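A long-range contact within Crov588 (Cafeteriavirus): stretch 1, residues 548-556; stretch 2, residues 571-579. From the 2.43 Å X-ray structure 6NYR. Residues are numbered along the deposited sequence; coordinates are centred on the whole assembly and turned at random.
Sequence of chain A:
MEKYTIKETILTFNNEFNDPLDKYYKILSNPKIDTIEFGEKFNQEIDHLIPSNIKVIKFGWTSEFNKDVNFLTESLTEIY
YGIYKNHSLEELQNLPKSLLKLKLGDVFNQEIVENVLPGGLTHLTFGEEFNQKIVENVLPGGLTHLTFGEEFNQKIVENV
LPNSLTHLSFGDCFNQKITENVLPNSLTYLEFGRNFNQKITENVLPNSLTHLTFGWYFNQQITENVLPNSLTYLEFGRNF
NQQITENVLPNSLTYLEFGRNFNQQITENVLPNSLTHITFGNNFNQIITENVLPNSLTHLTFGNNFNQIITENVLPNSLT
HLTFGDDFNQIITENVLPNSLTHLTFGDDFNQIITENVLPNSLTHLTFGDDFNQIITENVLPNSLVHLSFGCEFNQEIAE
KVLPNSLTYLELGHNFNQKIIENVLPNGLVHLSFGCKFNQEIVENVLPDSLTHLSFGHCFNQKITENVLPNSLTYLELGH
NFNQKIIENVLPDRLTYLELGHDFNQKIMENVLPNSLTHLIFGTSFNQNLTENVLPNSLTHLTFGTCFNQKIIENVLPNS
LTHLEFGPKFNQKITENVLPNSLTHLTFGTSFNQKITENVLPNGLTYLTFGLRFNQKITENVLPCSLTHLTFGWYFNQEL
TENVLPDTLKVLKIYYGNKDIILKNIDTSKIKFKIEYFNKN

Stretch 1, residues 548-556: FNQKIIENV
Stretch 2 (571-579) NQKITENVL

One side-chain oxygen, OD1 of Asn-549, accepts both direct hydrogen bonds of this contact. Asn-571 N donates to Asn-549 OD1 at 2.7 Å (N-H...O angle 161°), and Gln-572 NE2 donates to the same Asn-549 OD1 at 3.2 Å (158°). Neither stretch forms regular helix or strand. The two run in the same direction, with CA-CA distances of 6.2 Å for Asn-549 and Asn-571, 5.5 Å for Lys-551 and Gln-572, and 4.6 Å for Glu-554 and Val-578.

Asn-549 has phi/psi -145/58 and chi1 t, chi2 25°. Its CA-to-CB bond points sideways, but the amide end comes nearer. The CA-to-CB bond of Gln-572 (-118/151; m, m, chi3 -40°) points toward stretch 1. Gln-572 CG lies 3.6 Å from Gln-550 O.

Two waters join the backbones in the part of the contact that has no direct hydrogen bonds across it. Water 1 donates to Ile-552 O (3.0 Å) and Lys-573 O (3.3 Å) and accepts from Thr-575 N (3.1 Å). Water 2 donates to Ile-553 O (3.0 Å) and Val-578 O (3.1 Å) and accepts from Val-556 N (2.6 Å).

A type II turn spans Thr-575 to Val-578, with Glu-576 at -59/145 and Asn-577 at 65/26. Val-578 (chi1 t) packs CG1 3.7 Å from Ile-552 CG2. Glu-554 CG lies 3.6 Å from Asn-577 O.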

ATOM      1  N   PHE A 548       6.800 -11.389 -29.112  1.00 42.01           N
ATOM      2  CA  PHE A 548       8.112 -11.461 -29.742  1.00 42.54           C
ATOM      3  C   PHE A 548       8.570 -12.910 -29.860  1.00 44.33           C
ATOM      4  O   PHE A 548       8.786 -13.585 -28.847  1.00 44.26           O
ATOM      5  CB  PHE A 548       9.159 -10.663 -28.972  1.00 42.70           C
ATOM      6  CG  PHE A 548      10.545 -10.808 -29.543  1.00 45.24           C
ATOM      7  CD1 PHE A 548      10.930 -10.076 -30.658  1.00 45.58           C
ATOM      8  CD2 PHE A 548      11.452 -11.695 -28.986  1.00 46.93           C
ATOM      9  CE1 PHE A 548      12.197 -10.218 -31.194  1.00 46.50           C
ATOM     10  CE2 PHE A 548      12.722 -11.839 -29.520  1.00 47.90           C
ATOM     11  CZ  PHE A 548      13.092 -11.100 -30.625  1.00 47.08           C
ATOM     12  N   ASN A 549       8.730 -13.388 -31.096  1.00 47.44           N
ATOM     13  CA  ASN A 549       9.219 -14.739 -31.336  1.00 51.44           C
ATOM     14  C   ASN A 549      10.092 -14.776 -32.593  1.00 53.20           C
ATOM     15  O   ASN A 549       9.836 -15.501 -33.550  1.00 54.45           O
ATOM     16  CB  ASN A 549       8.060 -15.728 -31.465  1.00 50.36           C
ATOM     17  CG  ASN A 549       8.521 -17.176 -31.453  1.00 50.02           C
ATOM     18  OD1 ASN A 549       9.582 -17.496 -30.919  1.00 46.71           O
ATOM     19  ND2 ASN A 549       7.726 -18.057 -32.053  1.00 54.31           N
ATOM     20  N   GLN A 550      11.149 -13.971 -32.599  1.00 54.55           N
ATOM     21  CA  GLN A 550      12.122 -13.967 -33.681  1.00 56.51           C
ATOM     22  C   GLN A 550      13.429 -14.577 -33.191  1.00 53.48           C
ATOM     23  O   GLN A 550      13.764 -14.499 -32.005  1.00 51.19           O
ATOM     24  CB  GLN A 550      12.377 -12.551 -34.204  1.00 55.59           C
ATOM     25  CG  GLN A 550      11.155 -11.900 -34.797  1.00 55.76           C
ATOM     26  CD  GLN A 550      10.532 -12.726 -35.902  1.00 55.67           C
ATOM     27  OE1 GLN A 550      11.191 -13.079 -36.880  1.00 58.34           O
ATOM     28  NE2 GLN A 550       9.258 -13.060 -35.738  1.00 54.69           N
ATOM     29  N   LYS A 551      14.167 -15.190 -34.110  1.00 55.58           N
ATOM     30  CA  LYS A 551      15.459 -15.747 -33.744  1.00 57.17           C
ATOM     31  C   LYS A 551      16.456 -14.618 -33.522  1.00 54.36           C
ATOM     32  O   LYS A 551      16.498 -13.643 -34.280  1.00 56.35           O
ATOM     33  CB  LYS A 551      15.984 -16.693 -34.820  1.00 61.30           C
ATOM     34  CG  LYS A 551      17.146 -17.554 -34.322  1.00 67.84           C
ATOM     35  CD  LYS A 551      17.851 -18.294 -35.446  1.00 73.73           C
ATOM     36  CE  LYS A 551      17.671 -19.800 -35.317  1.00 79.38           C
ATOM     37  NZ  LYS A 551      16.291 -20.212 -35.709  1.00 82.83           N
ATOM     38  N   ILE A 552      17.257 -14.751 -32.471  1.00 51.72           N
ATOM     39  CA  ILE A 552      18.318 -13.800 -32.157  1.00 51.15           C
ATOM     40  C   ILE A 552      19.642 -14.457 -32.520  1.00 51.23           C
ATOM     41  O   ILE A 552      19.951 -15.555 -32.042  1.00 47.38           O
ATOM     42  CB  ILE A 552      18.289 -13.385 -30.681  1.00 52.09           C
ATOM     43  CG1 ILE A 552      16.978 -12.663 -30.382  1.00 53.28           C
ATOM     44  CG2 ILE A 552      19.479 -12.490 -30.356  1.00 52.51           C
ATOM     45  CD1 ILE A 552      16.614 -12.630 -28.916  1.00 52.92           C
ATOM     46  N   ILE A 553      20.405 -13.800 -33.390  1.00 54.31           N
ATOM     47  CA  ILE A 553      21.699 -14.324 -33.807  1.00 58.88           C
ATOM     48  C   ILE A 553      22.804 -13.561 -33.085  1.00 58.91           C
ATOM     49  O   ILE A 553      22.535 -12.717 -32.222  1.00 57.00           O
ATOM     50  CB  ILE A 553      21.876 -14.229 -35.332  1.00 61.93           C
ATOM     51  CG1 ILE A 553      22.125 -12.783 -35.760  1.00 63.54           C
ATOM     52  CG2 ILE A 553      20.646 -14.781 -36.037  1.00 61.64           C
ATOM     53  CD1 ILE A 553      22.105 -12.578 -37.267  1.00 66.05           C
ATOM     54  N   GLU A 554      24.051 -13.848 -33.442  1.00 58.91           N
ATOM     55  CA  GLU A 554      25.188 -13.273 -32.748  1.00 59.53           C
ATOM     56  C   GLU A 554      25.277 -11.766 -32.951  1.00 58.43           C
ATOM     57  O   GLU A 554      24.872 -11.222 -33.983  1.00 56.77           O
ATOM     58  CB  GLU A 554      26.481 -13.921 -33.224  1.00 64.73           C
ATOM     59  CG  GLU A 554      26.543 -15.410 -32.973  1.00 70.81           C
ATOM     60  CD  GLU A 554      26.079 -16.215 -34.174  1.00 74.13           C
ATOM     61  OE1 GLU A 554      25.032 -15.886 -34.779  1.00 73.69           O
ATOM     62  OE2 GLU A 554      26.778 -17.178 -34.514  1.00 74.73           O
ATOM     63  N   ASN A 555      25.834 -11.096 -31.940  1.00 59.20           N
ATOM     64  CA  ASN A 555      26.137  -9.669 -31.998  1.00 58.85           C
ATOM     65  C   ASN A 555      24.876  -8.835 -32.157  1.00 53.91           C
ATOM     66  O   ASN A 555      24.904  -7.756 -32.750  1.00 53.71           O
ATOM     67  CB  ASN A 555      27.136  -9.366 -33.115  1.00 63.30           C
ATOM     68  CG  ASN A 555      28.430 -10.143 -32.956  1.00 68.53           C
ATOM     69  OD1 ASN A 555      29.216  -9.884 -32.043  1.00 72.23           O
ATOM     70  ND2 ASN A 555      28.655 -11.102 -33.845  1.00 70.23           N
ATOM     71  N   VAL A 556      23.768  -9.334 -31.624  1.00 51.31           N
ATOM     72  CA  VAL A 556      22.527  -8.579 -31.541  1.00 51.29           C
ATOM     73  C   VAL A 556      22.298  -8.047 -30.133  1.00 48.64           C
ATOM     74  O   VAL A 556      22.042  -6.859 -29.945  1.00 46.25           O
ATOM     75  CB  VAL A 556      21.343  -9.454 -32.007  1.00 53.57           C
ATOM     76  CG1 VAL A 556      20.024  -8.729 -31.788  1.00 51.67           C
ATOM     77  CG2 VAL A 556      21.517  -9.847 -33.466  1.00 52.55           C
ATOM     78  N   ASN A 571      10.083 -18.737 -28.548  1.00 51.39           N
ATOM     79  CA  ASN A 571      10.447 -20.150 -28.580  1.00 51.61           C
ATOM     80  C   ASN A 571      11.410 -20.420 -29.736  1.00 53.21           C
ATOM     81  O   ASN A 571      11.138 -21.193 -30.652  1.00 52.37           O
ATOM     82  CB  ASN A 571       9.188 -21.005 -28.687  1.00 52.27           C
ATOM     83  CG  ASN A 571       9.465 -22.481 -28.500  1.00 52.31           C
ATOM     84  OD1 ASN A 571      10.414 -22.863 -27.811  1.00 48.95           O
ATOM     85  ND2 ASN A 571       8.643 -23.323 -29.116  1.00 54.07           N
ATOM     86  N   GLN A 572      12.577 -19.783 -29.692  1.00 54.81           N
ATOM     87  CA  GLN A 572      13.591 -19.942 -30.722  1.00 54.33           C
ATOM     88  C   GLN A 572      14.871 -20.526 -30.142  1.00 52.23           C
ATOM     89  O   GLN A 572      15.195 -20.318 -28.969  1.00 48.54           O
ATOM     90  CB  GLN A 572      13.922 -18.603 -31.402  1.00 54.51           C
ATOM     91  CG  GLN A 572      12.759 -17.966 -32.135  1.00 55.19           C
ATOM     92  CD  GLN A 572      12.271 -18.813 -33.295  1.00 57.45           C
ATOM     93  OE1 GLN A 572      13.066 -19.406 -34.028  1.00 60.42           O
ATOM     94  NE2 GLN A 572      10.955 -18.868 -33.469  1.00 53.34           N
ATOM     95  N   LYS A 573      15.598 -21.252 -30.988  1.00 56.98           N
ATOM     96  CA  LYS A 573      16.884 -21.808 -30.594  1.00 58.46           C
ATOM     97  C   LYS A 573      17.834 -20.691 -30.180  1.00 53.82           C
ATOM     98  O   LYS A 573      17.856 -19.613 -30.782  1.00 51.97           O
ATOM     99  CB  LYS A 573      17.495 -22.588 -31.763  1.00 64.96           C
ATOM    100  CG  LYS A 573      16.942 -23.990 -31.978  1.00 69.94           C
ATOM    101  CD  LYS A 573      17.092 -24.388 -33.453  1.00 76.15           C
ATOM    102  CE  LYS A 573      17.335 -25.875 -33.649  1.00 79.59           C
ATOM    103  NZ  LYS A 573      16.215 -26.695 -33.107  1.00 80.88           N
ATOM    104  N   ILE A 574      18.611 -20.945 -29.132  1.00 52.09           N
ATOM    105  CA  ILE A 574      19.690 -20.057 -28.711  1.00 49.82           C
ATOM    106  C   ILE A 574      20.983 -20.859 -28.779  1.00 50.14           C
ATOM    107  O   ILE A 574      21.110 -21.898 -28.117  1.00 47.25           O
ATOM    108  CB  ILE A 574      19.459 -19.484 -27.305  1.00 49.32           C
ATOM    109  CG1 ILE A 574      18.123 -18.747 -27.265  1.00 50.85           C
ATOM    110  CG2 ILE A 574      20.602 -18.556 -26.923  1.00 52.27           C
ATOM    111  CD1 ILE A 574      17.687 -18.307 -25.879  1.00 48.99           C
ATOM    112  N   THR A 575      21.934 -20.388 -29.592  1.00 53.84           N
ATOM    113  CA  THR A 575      23.179 -21.106 -29.811  1.00 58.93           C
ATOM    114  C   THR A 575      24.356 -20.354 -29.179  1.00 58.62           C
ATOM    115  O   THR A 575      24.172 -19.340 -28.486  1.00 56.39           O
ATOM    116  CB  THR A 575      23.395 -21.338 -31.312  1.00 64.39           C
ATOM    117  OG1 THR A 575      24.577 -22.125 -31.508  1.00 72.39           O
ATOM    118  CG2 THR A 575      23.550 -20.011 -32.052  1.00 62.60           C
ATOM    119  N   GLU A 576      25.574 -20.831 -29.447  1.00 58.61           N
ATOM    120  CA  GLU A 576      26.756 -20.248 -28.837  1.00 60.37           C
ATOM    121  C   GLU A 576      26.883 -18.768 -29.183  1.00 56.07           C
ATOM    122  O   GLU A 576      26.546 -18.329 -30.286  1.00 53.94           O
ATOM    123  CB  GLU A 576      28.024 -20.975 -29.300  1.00 68.63           C
ATOM    124  CG  GLU A 576      28.258 -22.351 -28.699  1.00 75.64           C
ATOM    125  CD  GLU A 576      27.581 -23.462 -29.475  1.00 81.89           C
ATOM    126  OE1 GLU A 576      26.698 -23.162 -30.307  1.00 82.81           O
ATOM    127  OE2 GLU A 576      27.927 -24.640 -29.246  1.00 83.01           O
ATOM    128  N   ASN A 577      27.395 -18.004 -28.213  1.00 55.21           N
ATOM    129  CA  ASN A 577      27.852 -16.628 -28.445  1.00 55.88           C
ATOM    130  C   ASN A 577      26.703 -15.698 -28.830  1.00 53.51           C
ATOM    131  O   ASN A 577      26.908 -14.673 -29.484  1.00 52.95           O
ATOM    132  CB  ASN A 577      28.940 -16.577 -29.521  1.00 60.43           C
ATOM    133  CG  ASN A 577      30.164 -17.389 -29.156  1.00 66.10           C
ATOM    134  OD1 ASN A 577      30.519 -18.348 -29.847  1.00 69.69           O
ATOM    135  ND2 ASN A 577      30.824 -17.006 -28.069  1.00 66.78           N
ATOM    136  N   VAL A 578      25.489 -16.036 -28.411  1.00 50.82           N
ATOM    137  CA  VAL A 578      24.318 -15.188 -28.644  1.00 50.14           C
ATOM    138  C   VAL A 578      23.952 -14.386 -27.403  1.00 47.90           C
ATOM    139  O   VAL A 578      23.687 -13.185 -27.484  1.00 41.16           O
ATOM    140  CB  VAL A 578      23.127 -16.056 -29.115  1.00 48.48           C
ATOM    141  CG1 VAL A 578      21.927 -15.184 -29.466  1.00 45.02           C
ATOM    142  CG2 VAL A 578      23.531 -16.929 -30.291  1.00 49.27           C
ATOM    143  N   LEU A 579      23.927 -15.039 -26.249  1.00 47.13           N
ATOM    144  CA  LEU A 579      23.747 -14.348 -24.979  1.00 48.58           C
ATOM    145  C   LEU A 579      25.052 -13.673 -24.580  1.00 47.75           C
ATOM    146  O   LEU A 579      26.095 -14.335 -24.543  1.00 47.83           O
ATOM    147  CB  LEU A 579      23.305 -15.327 -23.898  1.00 49.25           C
ATOM    148  CG  LEU A 579      21.939 -15.978 -24.121  1.00 49.53           C
ATOM    149  CD1 LEU A 579      21.724 -17.146 -23.169  1.00 48.76           C
ATOM    150  CD2 LEU A 579      20.829 -14.952 -23.956  1.00 48.78           C
TER
HETATM  151  O   HOH W   1      20.758 -18.425 -31.728  1.00 45.95           O
HETATM  152  O   HOH W   2      23.284 -11.089 -29.764  1.00 31.99           O